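Local structure of nonribosomal peptide synthase (Streptomyces sp. MJ635-86F5, 5JJP) at residues V292-G305 with L316-L328. The protein probably activates an aliphatic beta-amino acid by ATP-dependent adenylation. Residues are numbered along the deposited sequence; the frame is centred on the assembly and turned at random.
Sequences VAGLDPLRSILFSG and LQGLLPGRRIFNL
R323 reaches over to the loop 294-299 and satisfies two of its backbone carbonyls. Its NE gives a hydrogen bond to L298 O at 2.8 Å. Its NH2 bonds L295 O at 2.9 Å, approaching from above the carbonyl plane, 53° out of it. The same NH2 donates to a water, which in turn donates to A293 O and D296 OD1. D296 is therefore linked to the arginine through water. NH1 turns back to P321 O in its own turn, at 2.9 Å. The side chain bends at chi2 (57°), and each of its three nitrogens has an acceptor. L320 CD2 lies over one face of the guanidinium, 3.6 Å above its plane. A leucine in place of R323 would probably leave the carbonyls of L295 and L298 without these donors and the water without one of its anchors.

Beyond this loop, strands 300-304 and 324-329 pair in parallel. They are neighbours in a beta-alpha-beta unit, joined through helix 310-319, within the AMP-binding domain. R324 N bonds R299 O, and I301 N bonds R324 O. I301 O accepts from F326 N, and F303 N bonds F326 O. L328 N bonds F303 O, a bent bond (142°). S300 OG is satisfied outside the pair, by Q273 and T272, and R324 forms a salt bridge with D341.

On the sheet face of I301 and F303, I301 CD1 meets L316 CD2 tip to tip at 4.0 Å. L320 CD1 touches both I301 CD1 and V292 CG1. On the face of S300, L302 CD1 packs against F326 CB at 3.6 Å.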
loop_
_atom_site.group_PDB
_atom_site.type_symbol
_atom_site.label_atom_id
_atom_site.label_comp_id
_atom_site.label_asym_id
_atom_site.label_seq_id
_atom_site.Cartn_x
_atom_site.Cartn_y
_atom_site.Cartn_z
ATOM N N VAL A 292 18.673 -15.313 12.185
ATOM C CA VAL A 292 18.259 -14.969 10.818
ATOM C C VAL A 292 18.418 -16.186 9.911
ATOM O O VAL A 292 17.489 -16.587 9.218
ATOM C CB VAL A 292 19.064 -13.774 10.266
ATOM C CG1 VAL A 292 18.826 -13.598 8.776
ATOM C CG2 VAL A 292 18.706 -12.505 11.031
ATOM N N ALA A 293 19.607 -16.767 9.930
ATOM C CA ALA A 293 19.904 -18.012 9.212
ATOM C C ALA A 293 18.967 -19.130 9.541
ATOM O O ALA A 293 18.773 -20.015 8.742
ATOM C CB ALA A 293 21.350 -18.460 9.500
ATOM N N GLY A 294 18.367 -19.082 10.713
ATOM C CA GLY A 294 17.446 -20.139 11.158
ATOM C C GLY A 294 15.987 -19.938 10.813
ATOM O O GLY A 294 15.153 -20.751 11.222
ATOM N N LEU A 295 15.671 -18.871 10.064
ATOM C CA LEU A 295 14.277 -18.622 9.601
ATOM C C LEU A 295 13.834 -19.604 8.508
ATOM O O LEU A 295 13.739 -19.254 7.321
ATOM C CB LEU A 295 14.111 -17.195 9.085
ATOM C CG LEU A 295 14.317 -16.102 10.128
ATOM C CD1 LEU A 295 14.522 -14.776 9.413
ATOM C CD2 LEU A 295 13.137 -16.030 11.051
ATOM N N ASP A 296 13.541 -20.831 8.919
ATOM C CA ASP A 296 13.248 -21.893 7.970
ATOM C C ASP A 296 12.006 -21.666 7.117
ATOM O O ASP A 296 11.998 -22.043 5.935
ATOM C CB ASP A 296 13.189 -23.258 8.688
ATOM C CG ASP A 296 14.569 -23.722 9.158
ATOM O OD1 ASP A 296 15.580 -23.412 8.479
ATOM O OD2 ASP A 296 14.646 -24.417 10.192
ATOM N N PRO A 297 10.949 -21.079 7.686
ATOM C CA PRO A 297 9.724 -20.964 6.870
ATOM C C PRO A 297 9.772 -19.883 5.825
ATOM O O PRO A 297 8.975 -19.906 4.864
ATOM C CB PRO A 297 8.637 -20.624 7.902
ATOM C CG PRO A 297 9.221 -21.036 9.200
ATOM C CD PRO A 297 10.685 -20.828 9.094
ATOM N N LEU A 298 10.727 -18.981 5.959
ATOM C CA LEU A 298 10.825 -17.805 5.098
ATOM C C LEU A 298 11.335 -18.197 3.713
ATOM O O LEU A 298 12.417 -18.749 3.607
ATOM C CB LEU A 298 11.770 -16.773 5.718
ATOM C CG LEU A 298 11.869 -15.413 5.017
ATOM C CD1 LEU A 298 10.549 -14.692 5.087
ATOM C CD2 LEU A 298 12.936 -14.524 5.609
ATOM N N ARG A 299 10.543 -17.909 2.675
ATOM C CA ARG A 299 10.893 -18.184 1.292
ATOM C C ARG A 299 11.199 -16.926 0.517
ATOM O O ARG A 299 11.844 -16.995 -0.556
ATOM C CB ARG A 299 9.749 -18.886 0.586
ATOM C CG ARG A 299 9.226 -20.094 1.351
ATOM C CD ARG A 299 8.156 -20.786 0.576
ATOM N NE ARG A 299 8.733 -21.301 -0.640
ATOM C CZ ARG A 299 8.088 -21.452 -1.797
ATOM N NH1 ARG A 299 8.759 -21.873 -2.837
ATOM N NH2 ARG A 299 6.786 -21.166 -1.938
ATOM N N SER A 300 10.753 -15.765 0.995
ATOM C CA SER A 300 10.860 -14.586 0.163
ATOM C C SER A 300 10.858 -13.290 0.915
ATOM O O SER A 300 10.316 -13.195 1.986
ATOM C CB SER A 300 9.744 -14.588 -0.866
ATOM O OG SER A 300 8.508 -14.743 -0.220
ATOM N N ILE A 301 11.461 -12.269 0.316
ATOM C CA ILE A 301 11.510 -10.950 0.926
ATOM C C ILE A 301 11.284 -9.898 -0.145
ATOM O O ILE A 301 11.871 -9.963 -1.228
ATOM C CB ILE A 301 12.878 -10.679 1.563
ATOM C CG1 ILE A 301 13.233 -11.776 2.580
ATOM C CG2 ILE A 301 12.878 -9.326 2.242
ATOM C CD1 ILE A 301 14.653 -11.649 3.155
ATOM N N LEU A 302 10.461 -8.925 0.181
ATOM C CA LEU A 302 10.161 -7.798 -0.690
ATOM C C LEU A 302 10.585 -6.517 0.011
ATOM O O LEU A 302 10.167 -6.288 1.178
ATOM C CB LEU A 302 8.678 -7.790 -0.939
ATOM C CG LEU A 302 8.080 -6.662 -1.761
ATOM C CD1 LEU A 302 8.606 -6.729 -3.174
ATOM C CD2 LEU A 302 6.556 -6.713 -1.804
ATOM N N PHE A 303 11.498 -5.771 -0.595
ATOM C CA PHE A 303 11.942 -4.449 -0.034
ATOM C C PHE A 303 11.438 -3.299 -0.818
ATOM O O PHE A 303 11.355 -3.389 -2.014
ATOM C CB PHE A 303 13.416 -4.108 -0.226
ATOM C CG PHE A 303 14.329 -5.185 -0.002
ATOM C CD1 PHE A 303 14.434 -5.763 1.260
ATOM C CD2 PHE A 303 15.167 -5.578 -1.015
ATOM C CE1 PHE A 303 15.337 -6.785 1.493
ATOM C CE2 PHE A 303 16.078 -6.586 -0.791
ATOM C CZ PHE A 303 16.162 -7.200 0.462
ATOM N N SER A 304 11.347 -2.157 -0.148
ATOM C CA SER A 304 11.209 -0.898 -0.854
ATOM C C SER A 304 11.436 0.275 0.013
ATOM O O SER A 304 11.430 0.176 1.230
ATOM C CB SER A 304 9.775 -0.764 -1.312
ATOM O OG SER A 304 8.956 -0.613 -0.176
ATOM N N GLY A 305 11.525 1.425 -0.649
ATOM C CA GLY A 305 11.339 2.723 0.005
ATOM C C GLY A 305 12.632 3.307 0.520
ATOM O O GLY A 305 12.624 4.287 1.293
ATOM N N LEU A 316 22.966 -10.580 3.656
ATOM C CA LEU A 316 21.609 -11.182 3.820
ATOM C C LEU A 316 21.360 -12.402 2.934
ATOM O O LEU A 316 20.909 -13.432 3.452
ATOM C CB LEU A 316 20.494 -10.149 3.606
ATOM C CG LEU A 316 19.050 -10.634 3.829
ATOM C CD1 LEU A 316 18.808 -10.975 5.294
ATOM C CD2 LEU A 316 18.048 -9.569 3.361
ATOM N N GLN A 317 21.709 -12.319 1.639
ATOM C CA GLN A 317 21.669 -13.514 0.782
ATOM C C GLN A 317 22.465 -14.673 1.370
ATOM O O GLN A 317 22.033 -15.830 1.332
ATOM C CB GLN A 317 22.248 -13.217 -0.586
ATOM C CG GLN A 317 21.407 -12.319 -1.440
ATOM C CD GLN A 317 22.003 -12.109 -2.817
ATOM O OE1 GLN A 317 23.171 -11.706 -2.968
ATOM N NE2 GLN A 317 21.205 -12.384 -3.842
ATOM N N GLY A 318 23.653 -14.350 1.866
ATOM C CA GLY A 318 24.545 -15.320 2.520
ATOM C C GLY A 318 23.942 -16.038 3.708
ATOM O O GLY A 318 24.089 -17.238 3.860
ATOM N N LEU A 319 23.199 -15.310 4.528
ATOM C CA LEU A 319 22.496 -15.939 5.639
ATOM C C LEU A 319 21.225 -16.668 5.200
ATOM O O LEU A 319 20.788 -17.584 5.888
ATOM C CB LEU A 319 22.121 -14.896 6.687
ATOM C CG LEU A 319 23.261 -14.120 7.336
ATOM C CD1 LEU A 319 22.711 -12.953 8.153
ATOM C CD2 LEU A 319 24.094 -15.057 8.195
ATOM N N LEU A 320 20.632 -16.258 4.078
ATOM C CA LEU A 320 19.362 -16.825 3.631
ATOM C C LEU A 320 19.455 -17.337 2.207
ATOM O O LEU A 320 18.858 -16.772 1.310
ATOM C CB LEU A 320 18.257 -15.774 3.745
ATOM C CG LEU A 320 17.870 -15.458 5.191
ATOM C CD1 LEU A 320 17.016 -14.209 5.248
ATOM C CD2 LEU A 320 17.187 -16.635 5.859
ATOM N N PRO A 321 20.227 -18.421 1.998
ATOM C CA PRO A 321 20.371 -18.979 0.640
ATOM C C PRO A 321 19.069 -19.585 0.151
ATOM O O PRO A 321 18.274 -20.072 0.953
ATOM C CB PRO A 321 21.434 -20.067 0.823
ATOM C CG PRO A 321 21.334 -20.463 2.272
ATOM C CD PRO A 321 20.952 -19.226 3.012
ATOM N N GLY A 322 18.827 -19.493 -1.139
ATOM C CA GLY A 322 17.609 -20.047 -1.763
ATOM C C GLY A 322 16.304 -19.311 -1.459
ATOM O O GLY A 322 15.224 -19.886 -1.570
ATOM N N ARG A 323 16.401 -18.056 -1.031
ATOM C CA ARG A 323 15.241 -17.177 -0.832
ATOM C C ARG A 323 15.118 -16.286 -2.062
ATOM O O ARG A 323 16.105 -15.911 -2.685
ATOM C CB ARG A 323 15.404 -16.304 0.418
ATOM C CG ARG A 323 14.896 -16.930 1.702
ATOM C CD ARG A 323 15.546 -18.252 1.987
ATOM N NE ARG A 323 15.184 -18.786 3.308
ATOM C CZ ARG A 323 16.020 -19.521 4.061
ATOM N NH1 ARG A 323 17.277 -19.825 3.622
ATOM N NH2 ARG A 323 15.637 -19.955 5.246
ATOM N N ARG A 324 13.885 -15.952 -2.403
ATOM C CA ARG A 324 13.620 -15.037 -3.485
ATOM C C ARG A 324 13.495 -13.629 -2.907
ATOM O O ARG A 324 12.693 -13.374 -1.991
ATOM C CB ARG A 324 12.341 -15.410 -4.189
ATOM C CG ARG A 324 12.380 -16.764 -4.905
ATOM C CD ARG A 324 13.244 -16.717 -6.181
ATOM N NE ARG A 324 12.820 -15.725 -7.136
ATOM C CZ ARG A 324 11.968 -15.925 -8.143
ATOM N NH1 ARG A 324 11.432 -17.116 -8.365
ATOM N NH2 ARG A 324 11.610 -14.897 -8.955
ATOM N N ILE A 325 14.329 -12.731 -3.399
ATOM C CA ILE A 325 14.302 -11.373 -2.921
ATOM C C ILE A 325 13.896 -10.503 -4.060
ATOM O O ILE A 325 14.399 -10.631 -5.158
ATOM C CB ILE A 325 15.657 -10.916 -2.317
ATOM C CG1 ILE A 325 16.049 -11.861 -1.201
ATOM C CG2 ILE A 325 15.557 -9.496 -1.729
ATOM C CD1 ILE A 325 17.384 -11.525 -0.534
ATOM N N PHE A 326 13.001 -9.575 -3.756
ATOM C CA PHE A 326 12.475 -8.656 -4.729
ATOM C C PHE A 326 12.713 -7.199 -4.341
ATOM O O PHE A 326 12.436 -6.791 -3.244
ATOM C CB PHE A 326 10.968 -8.833 -4.804
ATOM C CG PHE A 326 10.537 -10.218 -5.058
ATOM C CD1 PHE A 326 10.794 -10.821 -6.253
ATOM C CD2 PHE A 326 9.773 -10.914 -4.101
ATOM C CE1 PHE A 326 10.364 -12.116 -6.486
ATOM C CE2 PHE A 326 9.315 -12.204 -4.358
ATOM C CZ PHE A 326 9.660 -12.808 -5.542
ATOM N N ASN A 327 13.083 -6.416 -5.327
ATOM C CA ASN A 327 13.329 -4.985 -5.183
ATOM C C ASN A 327 12.169 -4.199 -5.815
ATOM O O ASN A 327 11.823 -4.372 -7.008
ATOM C CB ASN A 327 14.662 -4.658 -5.874
ATOM C CG ASN A 327 14.935 -3.172 -5.944
ATOM O OD1 ASN A 327 14.693 -2.452 -4.987
ATOM N ND2 ASN A 327 15.446 -2.711 -7.092
ATOM N N LEU A 328 11.535 -3.384 -4.994
ATOM C CA LEU A 328 10.334 -2.684 -5.398
ATOM C C LEU A 328 10.646 -1.190 -5.542
ATOM O O LEU A 328 11.015 -0.551 -4.567
ATOM C CB LEU A 328 9.279 -2.905 -4.324
ATOM C CG LEU A 328 7.846 -2.598 -4.705
ATOM C CD1 LEU A 328 7.342 -3.651 -5.669
ATOM C CD2 LEU A 328 6.975 -2.546 -3.450
HETATM O O HOH W 1 16.948 -21.265 7.383
#